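Local coordinates for protein reducing end xylose-releasing exo-oligoxylanase (Paenibacillus barengoltzii G22, PDB 5YXT) that hydrolyses xylo-oligosaccharides as a family 8 glycoside hydrolase, releasing xylose from their reducing ends, probably as part of xylan breakdown, at residues C[33-38]-C[361-366]; C[46-51]-C[88-93]. All coordinates share one frame; numbering follows the deposited sequence.

Contact 1. Residues C[33-38]-C[361-366]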
ATOM      1  N   GLU C  33      32.370   7.229  -1.467  1.00 21.41           N
ATOM      2  CA  GLU C  33      32.296   8.691  -1.474  1.00 24.08           C
ATOM      3  C   GLU C  33      31.827   9.222  -0.122  1.00 21.68           C
ATOM      4  O   GLU C  33      32.289  10.274   0.337  1.00 20.71           O
ATOM      5  CB  GLU C  33      31.361   9.180  -2.584  1.00 26.12           C
ATOM      6  CG  GLU C  33      31.938   9.109  -3.988  1.00 30.16           C
ATOM      7  CD  GLU C  33      30.870   9.271  -5.063  1.00 38.36           C
ATOM      8  OE1 GLU C  33      29.667   9.199  -4.721  1.00 36.05           O
ATOM      9  OE2 GLU C  33      31.231   9.475  -6.249  1.00 43.60           O
ATOM     10  N   THR C  34      30.911   8.504   0.532  1.00 18.98           N
ATOM     11  CA  THR C  34      30.444   8.919   1.849  1.00 19.39           C
ATOM     12  C   THR C  34      31.552   8.816   2.885  1.00 18.66           C
ATOM     13  O   THR C  34      31.749   9.736   3.689  1.00 18.24           O
ATOM     14  CB  THR C  34      29.251   8.071   2.272  1.00 19.15           C
ATOM     15  OG1 THR C  34      28.205   8.227   1.312  1.00 21.05           O
ATOM     16  CG2 THR C  34      28.756   8.509   3.646  1.00 20.77           C
ATOM     17  N   TRP C  35      32.266   7.685   2.911  1.00 19.31           N
ATOM     18  CA  TRP C  35      33.423   7.573   3.792  1.00 17.78           C
ATOM     19  C   TRP C  35      34.361   8.764   3.611  1.00 16.73           C
ATOM     20  O   TRP C  35      34.755   9.424   4.579  1.00 16.64           O
ATOM     21  CB  TRP C  35      34.172   6.251   3.547  1.00 18.73           C
ATOM     22  CG  TRP C  35      35.414   6.185   4.368  1.00 20.35           C
ATOM     23  CD1 TRP C  35      36.672   6.517   3.971  1.00 23.49           C
ATOM     24  CD2 TRP C  35      35.510   5.828   5.754  1.00 21.04           C
ATOM     25  NE1 TRP C  35      37.553   6.375   5.018  1.00 23.41           N
ATOM     26  CE2 TRP C  35      36.866   5.951   6.124  1.00 21.60           C
ATOM     27  CE3 TRP C  35      34.584   5.406   6.716  1.00 20.43           C
ATOM     28  CZ2 TRP C  35      37.322   5.672   7.420  1.00 23.40           C
ATOM     29  CZ3 TRP C  35      35.038   5.119   8.004  1.00 19.77           C
ATOM     30  CH2 TRP C  35      36.397   5.260   8.342  1.00 19.84           C
ATOM     31  N   GLU C  36      34.708   9.076   2.366  1.00 19.75           N
ATOM     32  CA  GLU C  36      35.698  10.127   2.143  1.00 24.22           C
ATOM     33  C   GLU C  36      35.200  11.485   2.636  1.00 18.76           C
ATOM     34  O   GLU C  36      35.949  12.222   3.283  1.00 19.29           O
ATOM     35  CB  GLU C  36      36.090  10.159   0.671  1.00 23.34           C
ATOM     36  CG  GLU C  36      36.765   8.841   0.256  1.00 30.77           C
ATOM     37  CD  GLU C  36      37.329   8.835  -1.151  1.00 37.31           C
ATOM     38  OE1 GLU C  36      36.770   8.115  -2.012  1.00 43.63           O
ATOM     39  OE2 GLU C  36      38.352   9.511  -1.389  1.00 46.48           O
ATOM     40  N   GLN C  37      33.923  11.807   2.389  1.00 19.76           N
ATOM     41  CA  GLN C  37      33.374  13.087   2.843  1.00 19.07           C
ATOM     42  C   GLN C  37      33.392  13.208   4.362  1.00 17.32           C
ATOM     43  O   GLN C  37      33.535  14.311   4.899  1.00 17.60           O
ATOM     44  CB  GLN C  37      31.937  13.260   2.336  1.00 21.04           C
ATOM     45  CG  GLN C  37      31.796  13.432   0.832  1.00 22.26           C
ATOM     46  CD  GLN C  37      30.405  13.916   0.436  1.00 28.04           C
ATOM     47  OE1 GLN C  37      29.522  13.124   0.109  1.00 30.18           O
ATOM     48  NE2 GLN C  37      30.211  15.226   0.456  1.00 34.47           N
ATOM     49  N   LEU C  38      33.228  12.098   5.071  1.00 15.68           N
ATOM     50  CA  LEU C  38      33.102  12.132   6.523  1.00 14.18           C
ATOM     51  C   LEU C  38      34.437  11.993   7.238  1.00 17.70           C
ATOM     52  O   LEU C  38      34.621  12.577   8.321  1.00 16.46           O
ATOM     53  CB  LEU C  38      32.158  11.012   6.986  1.00 14.90           C
ATOM     54  CG  LEU C  38      30.655  11.319   7.003  1.00 18.55           C
ATOM     55  CD1 LEU C  38      30.192  11.968   5.726  1.00 21.09           C
ATOM     56  CD2 LEU C  38      29.820  10.065   7.302  1.00 18.23           C
ATOM     57  N   LEU C 361      24.385   8.733  11.562  1.00 12.88           N
ATOM     58  CA  LEU C 361      23.261   7.858  11.261  1.00 15.48           C
ATOM     59  C   LEU C 361      23.220   7.529   9.774  1.00 14.73           C
ATOM     60  O   LEU C 361      22.877   6.408   9.380  1.00 14.08           O
ATOM     61  CB  LEU C 361      21.955   8.524  11.704  1.00 12.66           C
ATOM     62  CG  LEU C 361      21.526   8.325  13.163  1.00 17.32           C
ATOM     63  CD1 LEU C 361      22.689   8.441  14.101  1.00 20.38           C
ATOM     64  CD2 LEU C 361      20.426   9.315  13.535  1.00 14.66           C
ATOM     65  N   TYR C 362      23.583   8.501   8.941  1.00 14.38           N
ATOM     66  CA  TYR C 362      23.599   8.300   7.494  1.00 15.58           C
ATOM     67  C   TYR C 362      24.576   7.190   7.097  1.00 15.59           C
ATOM     68  O   TYR C 362      24.238   6.295   6.306  1.00 14.02           O
ATOM     69  CB  TYR C 362      23.961   9.629   6.832  1.00 15.49           C
ATOM     70  CG  TYR C 362      23.861   9.687   5.337  1.00 18.37           C
ATOM     71  CD1 TYR C 362      24.783   9.028   4.529  1.00 19.09           C
ATOM     72  CD2 TYR C 362      22.882  10.450   4.728  1.00 18.98           C
ATOM     73  CE1 TYR C 362      24.705   9.102   3.165  1.00 22.25           C
ATOM     74  CE2 TYR C 362      22.803  10.535   3.349  1.00 21.83           C
ATOM     75  CZ  TYR C 362      23.713   9.856   2.578  1.00 22.91           C
ATOM     76  OH  TYR C 362      23.637   9.938   1.208  1.00 22.49           O
ATOM     77  N   LEU C 363      25.796   7.229   7.637  1.00 15.66           N
ATOM     78  CA  LEU C 363      26.771   6.210   7.268  1.00 14.02           C
ATOM     79  C   LEU C 363      26.370   4.843   7.805  1.00 13.84           C
ATOM     80  O   LEU C 363      26.526   3.833   7.106  1.00 14.68           O
ATOM     81  CB  LEU C 363      28.173   6.588   7.746  1.00 15.13           C
ATOM     82  CG  LEU C 363      29.273   5.642   7.232  1.00 15.93           C
ATOM     83  CD1 LEU C 363      29.205   5.436   5.726  1.00 16.21           C
ATOM     84  CD2 LEU C 363      30.660   6.124   7.578  1.00 19.46           C
ATOM     85  N   PHE C 364      25.838   4.790   9.029  1.00 12.62           N
ATOM     86  CA  PHE C 364      25.355   3.522   9.570  1.00 15.16           C
ATOM     87  C   PHE C 364      24.315   2.904   8.643  1.00 14.87           C
ATOM     88  O   PHE C 364      24.368   1.707   8.343  1.00 15.32           O
ATOM     89  CB  PHE C 364      24.754   3.718  10.961  1.00 15.99           C
ATOM     90  CG  PHE C 364      25.765   3.704  12.079  1.00 19.72           C
ATOM     91  CD1 PHE C 364      26.902   2.916  12.004  1.00 17.38           C
ATOM     92  CD2 PHE C 364      25.552   4.465  13.227  1.00 21.37           C
ATOM     93  CE1 PHE C 364      27.824   2.898  13.032  1.00 17.64           C
ATOM     94  CE2 PHE C 364      26.465   4.445  14.278  1.00 19.58           C
ATOM     95  CZ  PHE C 364      27.605   3.665  14.184  1.00 20.38           C
ATOM     96  N   ALA C 365      23.351   3.716   8.191  1.00 13.47           N
ATOM     97  CA  ALA C 365      22.309   3.220   7.301  1.00 13.23           C
ATOM     98  C   ALA C 365      22.899   2.704   5.998  1.00 13.87           C
ATOM     99  O   ALA C 365      22.515   1.635   5.511  1.00 14.40           O
ATOM    100  CB  ALA C 365      21.282   4.323   7.023  1.00 11.95           C
ATOM    101  N   LEU C 366      23.837   3.456   5.416  1.00 15.62           N
ATOM    102  CA  LEU C 366      24.433   3.048   4.144  1.00 14.77           C
ATOM    103  C   LEU C 366      25.227   1.757   4.297  1.00 15.57           C
ATOM    104  O   LEU C 366      25.173   0.882   3.427  1.00 15.84           O
ATOM    105  CB  LEU C 366      25.325   4.167   3.606  1.00 16.54           C
ATOM    106  CG  LEU C 366      25.907   4.016   2.196  1.00 20.70           C
ATOM    107  CD1 LEU C 366      24.825   3.562   1.212  1.00 20.87           C
ATOM    108  CD2 LEU C 366      26.563   5.347   1.758  1.00 20.57           C
TER
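Thr34 and Leu363 have the nearest CA atoms of the two helical segments, 7.1 Å from Thr34 CA to Leu363 CA. The segments 33-38 and 361-366 run nearly antiparallel, at 157° between their directions. Their axes approach to 10.8 Å. The first helix widens into a pi-type turn at 36-38. Between them the segments bury 238 Å² of surface.

Leu363 is the central side chain. Its CG lies anti to the backbone N (chi1 -173°), which directs CG and its two methyls toward the other helix. One methyl, CD1, meets Thr34 CG2 at 3.7 Å, the two side chains sliding past each other in opposite directions. The other, CD2, comes to the Trp35 ring obliquely, 4.1 Å from Trp35 CE3. Leu38 also runs alongside Leu363 in the opposite sense and sets its CD2 3.9 Å from Leu363 CB. Met77 of helix 68-80 packs on both leucines.

Thr34 also packs on two further residues of the second helix. It meets Leu366 tip to tip, with Thr34 OG1 only 3.3 Å from Leu366 CD2, a tight contact between a hydroxyl and a methyl. The same OG1 lies at the edge of the Tyr362 ring, 4.1 Å from Tyr362 CE1. This buried hydroxyl is satisfied within its own helix, by a hydrogen bond to Arg30 O. The Tyr362 hydroxyl likewise finds its partner elsewhere, at Thr347 O, and Trp35 NE1 bonds to Glu40 OE1. Between the segments themselves the contact is van der Waals packing, mostly apolar.

All six touching residues are buried. Helix 24-40, near the start of the chain, here lies against helix 355-369, the last helix. Such near-antiparallel helix packing is consistent with the (alpha/alpha)6 barrel of glycoside hydrolase family 8.

Contact 2. Residues C[46-51]-C[88-93]; sequences RIYYPS and DRIWKW
Tyr48 and Arg89 meet where an outer strand of the small antiparallel sheet packs on a helix of the family 8 (alpha/alpha)6 fold. Strand 48-51 and helix segment 88-93 lie 73° apart in direction, with axes 9.3 Å from each other at their closest.

Arg89 can be followed outward from the helix. Its CB starts 3.7 Å from Tyr48 OH, and CG passes the same oxygen at 4.0 Å. The tightest point is at CD, which lies 3.1 Å from Tyr48 OH, at the edge of the tyrosine ring and near its plane. The chain is extended from CG to NE and crosses the tyrosine at about a right angle. Ring and guanidinium planes stand 85° apart. NE is still 4.2 Å from Tyr48 OH. Beyond it the tip continues toward the strand, and NH2 comes 3.8 Å from Pro50 CB. NH2 also hydrogen-bonds Met55 O and Gly52 O, two backbone carbonyls that fix the guanidinium beside the turn after the strand.

Tyr48 reaches the helix with CG anti to its backbone N (chi1 162°). Its ring also crosses Ile90 obliquely, with Tyr48 CE1 3.9 Å from Ile90 CG1. This gives the buried ring an apolar neighbour, while its hydroxyl rests against the aliphatic part of Arg89. An alanine in place of Tyr48 would probably open a gap between strand and helix, leaving Ile90 without the aromatic ring it packs on here and the Arg89 methylenes without the hydroxyl they pack on.

Farther along the strand, Ser51 approaches Trp93, whose indole also meets the Tyr57 ring of the adjacent strand. The serine comes to the indole at its edge, near the ring plane, with Ser51 OG 4.0 Å from Trp93 CD1.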
ATOM      1  N   ARG C  46      32.840  16.894   7.076  1.00 19.19           N
ATOM      2  CA  ARG C  46      33.687  16.036   7.894  1.00 19.86           C
ATOM      3  C   ARG C  46      33.168  15.939   9.329  1.00 20.20           C
ATOM      4  O   ARG C  46      32.688  16.915   9.917  1.00 20.93           O
ATOM      5  CB  ARG C  46      35.133  16.561   7.886  1.00 24.20           C
ATOM      6  CG  ARG C  46      35.386  17.595   8.959  1.00 27.73           C
ATOM      7  CD  ARG C  46      36.421  18.656   8.611  1.00 34.32           C
ATOM      8  NE  ARG C  46      36.073  19.897   9.308  1.00 40.91           N
ATOM      9  CZ  ARG C  46      36.657  21.078   9.121  1.00 40.71           C
ATOM     10  NH1 ARG C  46      36.240  22.130   9.811  1.00 41.76           N
ATOM     11  NH2 ARG C  46      37.650  21.209   8.251  1.00 42.91           N
ATOM     12  N   ILE C  47      33.255  14.739   9.890  1.00 16.50           N
ATOM     13  CA  ILE C  47      32.972  14.531  11.303  1.00 17.00           C
ATOM     14  C   ILE C  47      34.165  13.975  12.061  1.00 18.26           C
ATOM     15  O   ILE C  47      34.092  13.850  13.288  1.00 20.83           O
ATOM     16  CB  ILE C  47      31.741  13.620  11.503  1.00 19.64           C
ATOM     17  CG1 ILE C  47      31.941  12.250  10.842  1.00 18.91           C
ATOM     18  CG2 ILE C  47      30.482  14.301  10.957  1.00 19.32           C
ATOM     19  CD1 ILE C  47      30.778  11.294  11.089  1.00 19.69           C
ATOM     20  N   TYR C  48      35.253  13.645  11.385  1.00 18.99           N
ATOM     21  CA  TYR C  48      36.438  13.075  12.009  1.00 18.85           C
ATOM     22  C   TYR C  48      37.626  13.988  11.752  1.00 19.72           C
ATOM     23  O   TYR C  48      37.807  14.481  10.634  1.00 19.58           O
ATOM     24  CB  TYR C  48      36.718  11.672  11.457  1.00 18.32           C
ATOM     25  CG  TYR C  48      38.121  11.185  11.704  1.00 19.01           C
ATOM     26  CD1 TYR C  48      38.478  10.642  12.933  1.00 20.43           C
ATOM     27  CD2 TYR C  48      39.093  11.265  10.709  1.00 20.54           C
ATOM     28  CE1 TYR C  48      39.764  10.200  13.170  1.00 20.54           C
ATOM     29  CE2 TYR C  48      40.391  10.817  10.939  1.00 21.95           C
ATOM     30  CZ  TYR C  48      40.714  10.289  12.172  1.00 20.76           C
ATOM     31  OH  TYR C  48      41.995   9.838  12.413  1.00 23.92           O
ATOM     32  N   TYR C  49      38.433  14.199  12.793  1.00 20.14           N
ATOM     33  CA  TYR C  49      39.613  15.059  12.736  1.00 21.09           C
ATOM     34  C   TYR C  49      40.809  14.298  13.297  1.00 20.43           C
ATOM     35  O   TYR C  49      40.787  13.905  14.476  1.00 22.44           O
ATOM     36  CB  TYR C  49      39.400  16.343  13.541  1.00 22.44           C
ATOM     37  CG  TYR C  49      38.273  17.220  13.051  1.00 24.70           C
ATOM     38  CD1 TYR C  49      36.950  16.884  13.294  1.00 24.31           C
ATOM     39  CD2 TYR C  49      38.538  18.392  12.358  1.00 29.99           C
ATOM     40  CE1 TYR C  49      35.913  17.685  12.850  1.00 26.58           C
ATOM     41  CE2 TYR C  49      37.519  19.207  11.922  1.00 32.49           C
ATOM     42  CZ  TYR C  49      36.208  18.850  12.165  1.00 34.26           C
ATOM     43  OH  TYR C  49      35.195  19.660  11.711  1.00 37.09           O
ATOM     44  N   PRO C  50      41.871  14.087  12.525  1.00 24.49           N
ATOM     45  CA  PRO C  50      43.113  13.563  13.115  1.00 24.20           C
ATOM     46  C   PRO C  50      43.791  14.608  13.998  1.00 28.69           C
ATOM     47  O   PRO C  50      43.632  15.816  13.805  1.00 29.20           O
ATOM     48  CB  PRO C  50      43.976  13.220  11.894  1.00 26.17           C
ATOM     49  CG  PRO C  50      43.419  14.029  10.778  1.00 29.79           C
ATOM     50  CD  PRO C  50      41.944  14.192  11.057  1.00 24.89           C
ATOM     51  N   SER C  51      44.546  14.134  14.992  1.00 27.31           N
ATOM     52  CA  SER C  51      45.255  15.034  15.894  1.00 29.65           C
ATOM     53  C   SER C  51      46.585  14.399  16.270  1.00 36.51           C
ATOM     54  O   SER C  51      46.610  13.324  16.876  1.00 35.03           O
ATOM     55  CB  SER C  51      44.429  15.340  17.146  1.00 31.98           C
ATOM     56  OG  SER C  51      44.852  14.556  18.244  1.00 37.67           O
ATOM     57  N   ASP C  88      42.325   3.164  15.571  1.00 16.27           N
ATOM     58  CA  ASP C  88      43.287   3.287  16.660  1.00 18.44           C
ATOM     59  C   ASP C  88      43.468   4.734  17.097  1.00 19.97           C
ATOM     60  O   ASP C  88      43.640   5.007  18.291  1.00 19.37           O
ATOM     61  CB  ASP C  88      44.630   2.682  16.248  1.00 22.06           C
ATOM     62  CG  ASP C  88      44.626   1.162  16.294  1.00 25.97           C
ATOM     63  OD1 ASP C  88      43.637   0.581  16.794  1.00 24.52           O
ATOM     64  OD2 ASP C  88      45.615   0.538  15.843  1.00 22.78           O
ATOM     65  N   ARG C  89      43.403   5.676  16.158  1.00 20.12           N
ATOM     66  CA  ARG C  89      43.498   7.083  16.518  1.00 17.22           C
ATOM     67  C   ARG C  89      42.354   7.491  17.436  1.00 17.39           C
ATOM     68  O   ARG C  89      42.568   8.157  18.457  1.00 17.81           O
ATOM     69  CB  ARG C  89      43.522   7.936  15.248  1.00 18.76           C
ATOM     70  CG  ARG C  89      44.886   7.975  14.540  1.00 22.02           C
ATOM     71  CD  ARG C  89      44.750   8.597  13.158  1.00 25.14           C
ATOM     72  NE  ARG C  89      46.029   8.828  12.484  1.00 25.68           N
ATOM     73  CZ  ARG C  89      46.807   9.891  12.680  1.00 30.46           C
ATOM     74  NH1 ARG C  89      47.948  10.008  12.003  1.00 27.91           N
ATOM     75  NH2 ARG C  89      46.459  10.829  13.561  1.00 28.46           N
ATOM     76  N   ILE C  90      41.123   7.099  17.091  1.00 15.74           N
ATOM     77  CA  ILE C  90      39.969   7.439  17.927  1.00 16.37           C
ATOM     78  C   ILE C  90      40.095   6.781  19.296  1.00 15.77           C
ATOM     79  O   ILE C  90      39.935   7.427  20.340  1.00 17.38           O
ATOM     80  CB  ILE C  90      38.656   7.028  17.230  1.00 17.74           C
ATOM     81  CG1 ILE C  90      38.503   7.744  15.874  1.00 18.33           C
ATOM     82  CG2 ILE C  90      37.460   7.318  18.138  1.00 15.08           C
ATOM     83  CD1 ILE C  90      37.209   7.357  15.092  1.00 16.24           C
ATOM     84  N   TRP C  91      40.401   5.487  19.307  1.00 17.04           N
ATOM     85  CA  TRP C  91      40.517   4.766  20.567  1.00 16.83           C
ATOM     86  C   TRP C  91      41.628   5.344  21.434  1.00 15.99           C
ATOM     87  O   TRP C  91      41.492   5.408  22.656  1.00 19.64           O
ATOM     88  CB  TRP C  91      40.748   3.283  20.297  1.00 15.87           C
ATOM     89  CG  TRP C  91      40.870   2.450  21.547  1.00 17.83           C
ATOM     90  CD1 TRP C  91      41.915   1.625  21.879  1.00 18.84           C
ATOM     91  CD2 TRP C  91      39.928   2.355  22.630  1.00 17.10           C
ATOM     92  NE1 TRP C  91      41.683   1.031  23.092  1.00 16.95           N
ATOM     93  CE2 TRP C  91      40.475   1.459  23.578  1.00 17.44           C
ATOM     94  CE3 TRP C  91      38.687   2.946  22.895  1.00 17.49           C
ATOM     95  CZ2 TRP C  91      39.820   1.136  24.772  1.00 18.55           C
ATOM     96  CZ3 TRP C  91      38.031   2.623  24.083  1.00 18.76           C
ATOM     97  CH2 TRP C  91      38.608   1.727  25.010  1.00 20.10           C
ATOM     98  N   LYS C  92      42.716   5.815  20.816  1.00 20.68           N
ATOM     99  CA  LYS C  92      43.812   6.394  21.591  1.00 19.84           C
ATOM    100  C   LYS C  92      43.385   7.684  22.273  1.00 21.14           C
ATOM    101  O   LYS C  92      43.643   7.881  23.464  1.00 20.35           O
ATOM    102  CB  LYS C  92      45.030   6.641  20.694  1.00 21.20           C
ATOM    103  CG  LYS C  92      46.304   7.049  21.462  1.00 22.02           C
ATOM    104  CD  LYS C  92      46.428   6.313  22.792  1.00 26.25           C
ATOM    105  CE  LYS C  92      47.881   6.119  23.217  1.00 33.33           C
ATOM    106  NZ  LYS C  92      47.981   5.579  24.614  1.00 35.64           N
ATOM    107  N   TRP C  93      42.742   8.587  21.529  1.00 19.14           N
ATOM    108  CA  TRP C  93      42.200   9.799  22.135  1.00 21.12           C
ATOM    109  C   TRP C  93      41.263   9.455  23.286  1.00 22.95           C
ATOM    110  O   TRP C  93      41.284  10.104  24.344  1.00 20.20           O
ATOM    111  CB  TRP C  93      41.458  10.612  21.072  1.00 19.27           C
ATOM    112  CG  TRP C  93      41.333  12.091  21.319  1.00 20.61           C
ATOM    113  CD1 TRP C  93      42.103  13.077  20.772  1.00 23.85           C
ATOM    114  CD2 TRP C  93      40.356  12.754  22.131  1.00 22.80           C
ATOM    115  NE1 TRP C  93      41.677  14.311  21.211  1.00 20.95           N
ATOM    116  CE2 TRP C  93      40.601  14.135  22.041  1.00 24.75           C
ATOM    117  CE3 TRP C  93      39.307  12.310  22.944  1.00 21.51           C
ATOM    118  CZ2 TRP C  93      39.831  15.075  22.726  1.00 24.62           C
ATOM    119  CZ3 TRP C  93      38.543  13.241  23.611  1.00 24.33           C
ATOM    120  CH2 TRP C  93      38.807  14.611  23.499  1.00 22.92           C
TER

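In the fold
After two short helices the chain runs through helix 24-40, which supplies 33-38, and then enters strand 48-51. The next strands and helix 68-80 lead to helix 84-98. There contact 2 closes a short loop, joining an outer strand of the sheet to that helix. Contact 1 closes much later, at helix 355-369, and its long loop encloses the whole of contact 2. The two do not cross. Their centres are about 16 Å apart, yet they touch directly: Leu38 O and Ile47 N, 3.0 Å apart, probably share a hydrogen bond. Contact 1 ties helix 24-40 to the final helix, contact 2 ties the small sheet to helix 84-98, and the Leu38-Ile47 pair joins the two.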